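Local coordinates for protein chlorite dismutase (Nitrobacter winogradskyi, PDB 3QPI) that binds heme b and, as a chlorite dismutase, converts chlorite into chloride and molecular oxygen, at residues I88-S93 with E172-I177. Residues are numbered along the deposited sequence; the frame is centred on the assembly and turned at random.
Sequences IPIRKS and EREVDI. With HEM (protoporphyrin IX containing Fe), chain C.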
ATOM      1  N   ILE A  88       0.409   3.511   2.751  1.00 24.17           N
ATOM      2  CA  ILE A  88       0.716   4.396   1.629  1.00 24.52           C
ATOM      3  C   ILE A  88      -0.486   4.507   0.676  1.00 26.19           C
ATOM      4  O   ILE A  88      -0.712   3.631  -0.173  1.00 22.58           O
ATOM      5  CB  ILE A  88       1.977   3.937   0.880  1.00 25.89           C
ATOM      6  CG1 ILE A  88       3.180   3.847   1.842  1.00 23.66           C
ATOM      7  CG2 ILE A  88       2.308   4.894  -0.287  1.00 24.81           C
ATOM      8  CD1 ILE A  88       4.400   3.168   1.222  1.00 23.50           C
ATOM      9  N   PRO A  89      -1.277   5.582   0.839  1.00 25.08           N
ATOM     10  CA  PRO A  89      -2.402   5.898  -0.051  1.00 27.08           C
ATOM     11  C   PRO A  89      -1.876   6.393  -1.386  1.00 28.21           C
ATOM     12  O   PRO A  89      -0.926   7.192  -1.401  1.00 27.99           O
ATOM     13  CB  PRO A  89      -3.145   7.020   0.682  1.00 28.40           C
ATOM     14  CG  PRO A  89      -2.552   7.029   2.101  1.00 30.45           C
ATOM     15  CD  PRO A  89      -1.165   6.547   1.944  1.00 27.49           C
ATOM     16  N   ILE A  90      -2.455   5.900  -2.480  1.00 24.52           N
ATOM     17  CA  ILE A  90      -1.957   6.205  -3.830  1.00 30.60           C
ATOM     18  C   ILE A  90      -3.106   6.491  -4.804  1.00 31.52           C
ATOM     19  O   ILE A  90      -4.152   5.844  -4.755  1.00 28.81           O
ATOM     20  CB  ILE A  90      -1.096   5.044  -4.397  1.00 29.15           C
ATOM     21  CG1 ILE A  90       0.299   5.061  -3.768  1.00 29.26           C
ATOM     22  CG2 ILE A  90      -1.005   5.108  -5.954  1.00 24.85           C
ATOM     23  CD1 ILE A  90       1.011   3.716  -3.859  1.00 26.89           C
ATOM     24  N   ARG A  91      -2.904   7.484  -5.659  1.00 35.54           N
ATOM     25  CA  ARG A  91      -3.852   7.780  -6.717  1.00 38.18           C
ATOM     26  C   ARG A  91      -3.102   7.836  -8.029  1.00 37.72           C
ATOM     27  O   ARG A  91      -2.092   8.531  -8.135  1.00 37.05           O
ATOM     28  CB  ARG A  91      -4.588   9.110  -6.494  1.00 37.72           C
ATOM     29  CG  ARG A  91      -5.577   9.395  -7.633  1.00 40.74           C
ATOM     30  CD  ARG A  91      -6.571  10.500  -7.344  1.00 44.03           C
ATOM     31  NE  ARG A  91      -5.916  11.725  -6.900  1.00 51.10           N
ATOM     32  CZ  ARG A  91      -6.368  12.954  -7.156  1.00 55.93           C
ATOM     33  NH1 ARG A  91      -7.491  13.117  -7.865  1.00 59.47           N
ATOM     34  NH2 ARG A  91      -5.691  14.021  -6.712  1.00 50.93           N
ATOM     35  N   LYS A  92      -3.585   7.081  -9.013  1.00 26.43           N
ATOM     36  CA  LYS A  92      -3.010   7.114 -10.349  1.00 29.03           C
ATOM     37  C   LYS A  92      -3.809   8.083 -11.247  1.00 33.71           C
ATOM     38  O   LYS A  92      -4.969   8.422 -10.944  1.00 32.26           O
ATOM     39  CB  LYS A  92      -2.921   5.701 -10.943  1.00 26.36           C
ATOM     40  CG  LYS A  92      -1.969   4.776 -10.141  1.00 28.71           C
ATOM     41  CD  LYS A  92      -1.808   3.428 -10.828  1.00 28.97           C
ATOM     42  CE  LYS A  92      -0.789   2.529 -10.112  1.00 27.17           C
ATOM     43  NZ  LYS A  92      -0.531   1.278 -10.892  1.00 24.75           N
ATOM     44  N   SER A  93      -3.164   8.543 -12.322  1.00 33.29           N
ATOM     45  CA  SER A  93      -3.716   9.572 -13.203  1.00 37.02           C
ATOM     46  C   SER A  93      -4.791   9.054 -14.138  1.00 37.44           C
ATOM     47  O   SER A  93      -4.870   7.846 -14.431  1.00 33.80           O
ATOM     48  CB  SER A  93      -2.610  10.158 -14.075  1.00 38.37           C
ATOM     49  OG  SER A  93      -2.053   9.157 -14.913  1.00 35.97           O
ATOM     50  N   GLU A 172      -0.135  10.295  -9.118  1.00 33.12           N
ATOM     51  CA  GLU A 172      -0.296  11.741  -9.031  1.00 39.59           C
ATOM     52  C   GLU A 172      -0.577  12.225  -7.612  1.00 37.72           C
ATOM     53  O   GLU A 172      -0.540  13.428  -7.344  1.00 36.81           O
ATOM     54  CB  GLU A 172      -1.409  12.221  -9.975  1.00 39.16           C
ATOM     55  CG  GLU A 172      -2.824  11.804  -9.559  1.00 36.86           C
ATOM     56  CD  GLU A 172      -3.880  12.329 -10.527  1.00 42.51           C
ATOM     57  OE1 GLU A 172      -5.044  12.512 -10.122  1.00 42.71           O
ATOM     58  OE2 GLU A 172      -3.541  12.561 -11.709  1.00 45.10           O
ATOM     59  N   ARG A 173      -0.895  11.300  -6.713  1.00 31.53           N
ATOM     60  CA  ARG A 173      -0.935  11.632  -5.303  1.00 32.20           C
ATOM     61  C   ARG A 173      -0.500  10.423  -4.486  1.00 33.86           C
ATOM     62  O   ARG A 173      -0.895   9.299  -4.776  1.00 33.72           O
ATOM     63  CB  ARG A 173      -2.321  12.115  -4.871  1.00 32.73           C
ATOM     64  CG  ARG A 173      -2.354  12.676  -3.455  1.00 32.37           C
ATOM     65  CD  ARG A 173      -3.745  13.181  -3.034  1.00 32.86           C
ATOM     66  NE  ARG A 173      -3.708  13.708  -1.664  1.00 34.59           N
ATOM     67  CZ  ARG A 173      -4.769  13.894  -0.874  1.00 35.69           C
ATOM     68  NH1 ARG A 173      -5.993  13.616  -1.308  1.00 33.79           N
ATOM     69  NH2 ARG A 173      -4.603  14.366   0.365  1.00 35.42           N
ATOM     70  N   GLU A 174       0.304  10.673  -3.453  1.00 30.34           N
ATOM     71  CA  GLU A 174       0.878   9.617  -2.648  1.00 28.54           C
ATOM     72  C   GLU A 174       1.375  10.190  -1.339  1.00 28.98           C
ATOM     73  O   GLU A 174       2.027  11.227  -1.316  1.00 28.34           O
ATOM     74  CB  GLU A 174       2.040   8.964  -3.402  1.00 28.57           C
ATOM     75  CG  GLU A 174       2.742   7.848  -2.661  1.00 26.96           C
ATOM     76  CD  GLU A 174       3.698   7.102  -3.559  1.00 30.13           C
ATOM     77  OE1 GLU A 174       4.121   7.685  -4.572  1.00 29.97           O
ATOM     78  OE2 GLU A 174       4.007   5.931  -3.289  1.00 31.54           O
ATOM     79  N   VAL A 175       1.069   9.509  -0.242  1.00 28.89           N
ATOM     80  CA  VAL A 175       1.459   9.999   1.064  1.00 30.69           C
ATOM     81  C   VAL A 175       2.148   8.868   1.814  1.00 31.36           C
ATOM     82  O   VAL A 175       1.767   7.705   1.689  1.00 29.59           O
ATOM     83  CB  VAL A 175       0.243  10.496   1.874  1.00 33.42           C
ATOM     84  CG1 VAL A 175       0.696  11.102   3.216  1.00 30.90           C
ATOM     85  CG2 VAL A 175      -0.577  11.502   1.054  1.00 31.61           C
ATOM     86  N   ASP A 176       3.171   9.224   2.575  1.00 30.12           N
ATOM     87  CA  ASP A 176       3.920   8.266   3.358  1.00 32.34           C
ATOM     88  C   ASP A 176       3.496   8.313   4.845  1.00 33.87           C
ATOM     89  O   ASP A 176       3.802   9.273   5.564  1.00 33.00           O
ATOM     90  CB  ASP A 176       5.423   8.557   3.216  1.00 32.00           C
ATOM     91  CG  ASP A 176       6.114   7.608   2.252  1.00 32.63           C
ATOM     92  OD1 ASP A 176       5.544   6.545   1.931  1.00 31.34           O
ATOM     93  OD2 ASP A 176       7.234   7.923   1.810  1.00 35.13           O
ATOM     94  N   ILE A 177       2.769   7.290   5.293  1.00 28.53           N
ATOM     95  CA  ILE A 177       2.453   7.142   6.717  1.00 26.85           C
ATOM     96  C   ILE A 177       3.221   5.960   7.308  1.00 27.60           C
ATOM     97  O   ILE A 177       3.196   4.860   6.748  1.00 25.62           O
ATOM     98  CB  ILE A 177       0.938   6.953   6.924  1.00 28.39           C
ATOM     99  CG1 ILE A 177       0.175   8.105   6.258  1.00 25.75           C
ATOM    100  CG2 ILE A 177       0.602   6.894   8.420  1.00 29.50           C
ATOM    101  CD1 ILE A 177      -1.286   7.892   6.176  1.00 28.08           C
TER
HETATM  102  CHA HEM C1001      -0.428  -4.272  -6.652  1.00 18.80           C
HETATM  103  CHB HEM C1001       2.884  -7.340  -5.061  1.00 24.82           C
HETATM  104  CHC HEM C1001       4.961  -3.768  -2.496  1.00 20.79           C
HETATM  105  CHD HEM C1001       1.841  -0.724  -4.327  1.00 17.06           C
HETATM  106  C1A HEM C1001       0.316  -5.373  -6.392  1.00  6.83           C
HETATM  107  C2A HEM C1001      -0.025  -6.672  -6.951  1.00 12.52           C
HETATM  108  C3A HEM C1001       0.878  -7.573  -6.515  1.00  4.80           C
HETATM  109  C4A HEM C1001       1.813  -6.827  -5.677  1.00 19.25           C
HETATM  110  CMA HEM C1001       0.917  -9.101  -6.885  1.00 28.10           C
HETATM  111  CAA HEM C1001      -1.216  -6.848  -7.906  1.00 17.10           C
HETATM  112  CBA HEM C1001      -2.490  -7.344  -7.235  1.00 30.24           C
HETATM  113  CGA HEM C1001      -3.462  -7.637  -8.360  1.00 33.27           C
HETATM  114  O1A HEM C1001      -4.437  -6.867  -8.449  1.00 27.72           O
HETATM  115  O2A HEM C1001      -3.263  -8.596  -9.172  1.00 26.85           O
HETATM  116  C1B HEM C1001       3.665  -6.596  -4.245  1.00 20.73           C
HETATM  117  C2B HEM C1001       4.684  -7.199  -3.423  1.00 16.78           C
HETATM  118  C3B HEM C1001       5.218  -6.230  -2.694  1.00 21.82           C
HETATM  119  C4B HEM C1001       4.587  -4.974  -3.048  1.00 11.90           C
HETATM  120  CMB HEM C1001       5.074  -8.696  -3.327  1.00 20.67           C
HETATM  121  CAB HEM C1001       6.362  -6.467  -1.681  1.00 28.91           C
HETATM  122  CBB HEM C1001       6.239  -6.005  -0.435  1.00 26.00           C
HETATM  123  C1C HEM C1001       4.337  -2.613  -2.769  1.00  7.42           C
HETATM  124  C2C HEM C1001       4.618  -1.283  -2.227  1.00 15.42           C
HETATM  125  C3C HEM C1001       3.700  -0.462  -2.734  1.00 11.41           C
HETATM  126  C4C HEM C1001       2.866  -1.248  -3.626  1.00 18.72           C
HETATM  127  CMC HEM C1001       5.723  -0.964  -1.192  1.00 11.66           C
HETATM  128  CAC HEM C1001       3.501   1.052  -2.550  1.00 26.62           C
HETATM  129  CBC HEM C1001       4.554   1.822  -2.242  1.00 30.78           C
HETATM  130  C1D HEM C1001       0.929  -1.363  -5.067  1.00 17.59           C
HETATM  131  C2D HEM C1001      -0.165  -0.695  -5.729  1.00  9.98           C
HETATM  132  C3D HEM C1001      -0.869  -1.837  -6.448  1.00 16.64           C
HETATM  133  C4D HEM C1001      -0.108  -3.030  -6.159  1.00  6.11           C
HETATM  134  CMD HEM C1001      -0.590   0.810  -5.737  1.00 22.39           C
HETATM  135  CAD HEM C1001      -2.116  -1.749  -7.337  1.00 17.08           C
HETATM  136  CBD HEM C1001      -1.600  -1.612  -8.778  1.00 22.89           C
HETATM  137  CGD HEM C1001      -2.768  -1.341  -9.700  1.00 28.50           C
HETATM  138  O1D HEM C1001      -3.736  -2.135  -9.668  1.00 27.19           O
HETATM  139  O2D HEM C1001      -2.732  -0.337 -10.465  1.00 28.47           O
HETATM  140  NA  HEM C1001       1.457  -5.474  -5.577  1.00 10.34           N
HETATM  141  NB  HEM C1001       3.610  -5.222  -4.010  1.00 16.16           N
HETATM  142  NC  HEM C1001       3.272  -2.554  -3.623  1.00 18.53           N
HETATM  143  ND  HEM C1001       0.949  -2.740  -5.349  1.00 13.16           N
HETATM  144 FE   HEM C1001       2.398  -3.827  -4.759  1.00 23.80          FE
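I90 and E174 face each other as a non-hydrogen-bonded pair where two antiparallel strands, 84-92 and 171-181, run side by side in the sheet of this ferredoxin-like (dimeric alpha-beta barrel) fold. On the heme face the packing is tight. The E174 chain runs alongside I90 and slants across I88: OE2 lies 3.6 Å from I88 CG2 and 3.8 Å from I90 CD1, while R163 balances its charge through a salt bridge and W168 NE1 hydrogen-bonds to the same oxygen. CD1 of I90 goes on to meet the porphyrin methyl CMD, and I88 CD1 meets the vinyl carbon CBC at 3.7 Å. K92, extended beyond CG, carries NZ to the heme propionate O2D, a 2.8 Å hydrogen bond; E167 is its second anionic partner.

On the other face P89 is buried against V175, its CD 3.2 Å from V175 O, but the end around R91, R173 and E172 is looser and partly exposed. Here strand 171-181 makes a classic beta bulge: E172 and R173 both face R91, whose carbonyl O takes a 2.8 Å bond from E172 N and a longer, weak one from R173 N. In return R91 N donates to R173 O. The R91 chain, bent at chi3, sets its guanidinium edge by R173 CB and one face under E172 OE1, 3.2 Å above the plane, a salt bridge of charge alone. An alanine here would probably leave E172 without this positive mate and R173 CB without the arginine chain beside it. The other carboxylate oxygen, E172 OE2, lies 3.3 Å from S93 CA.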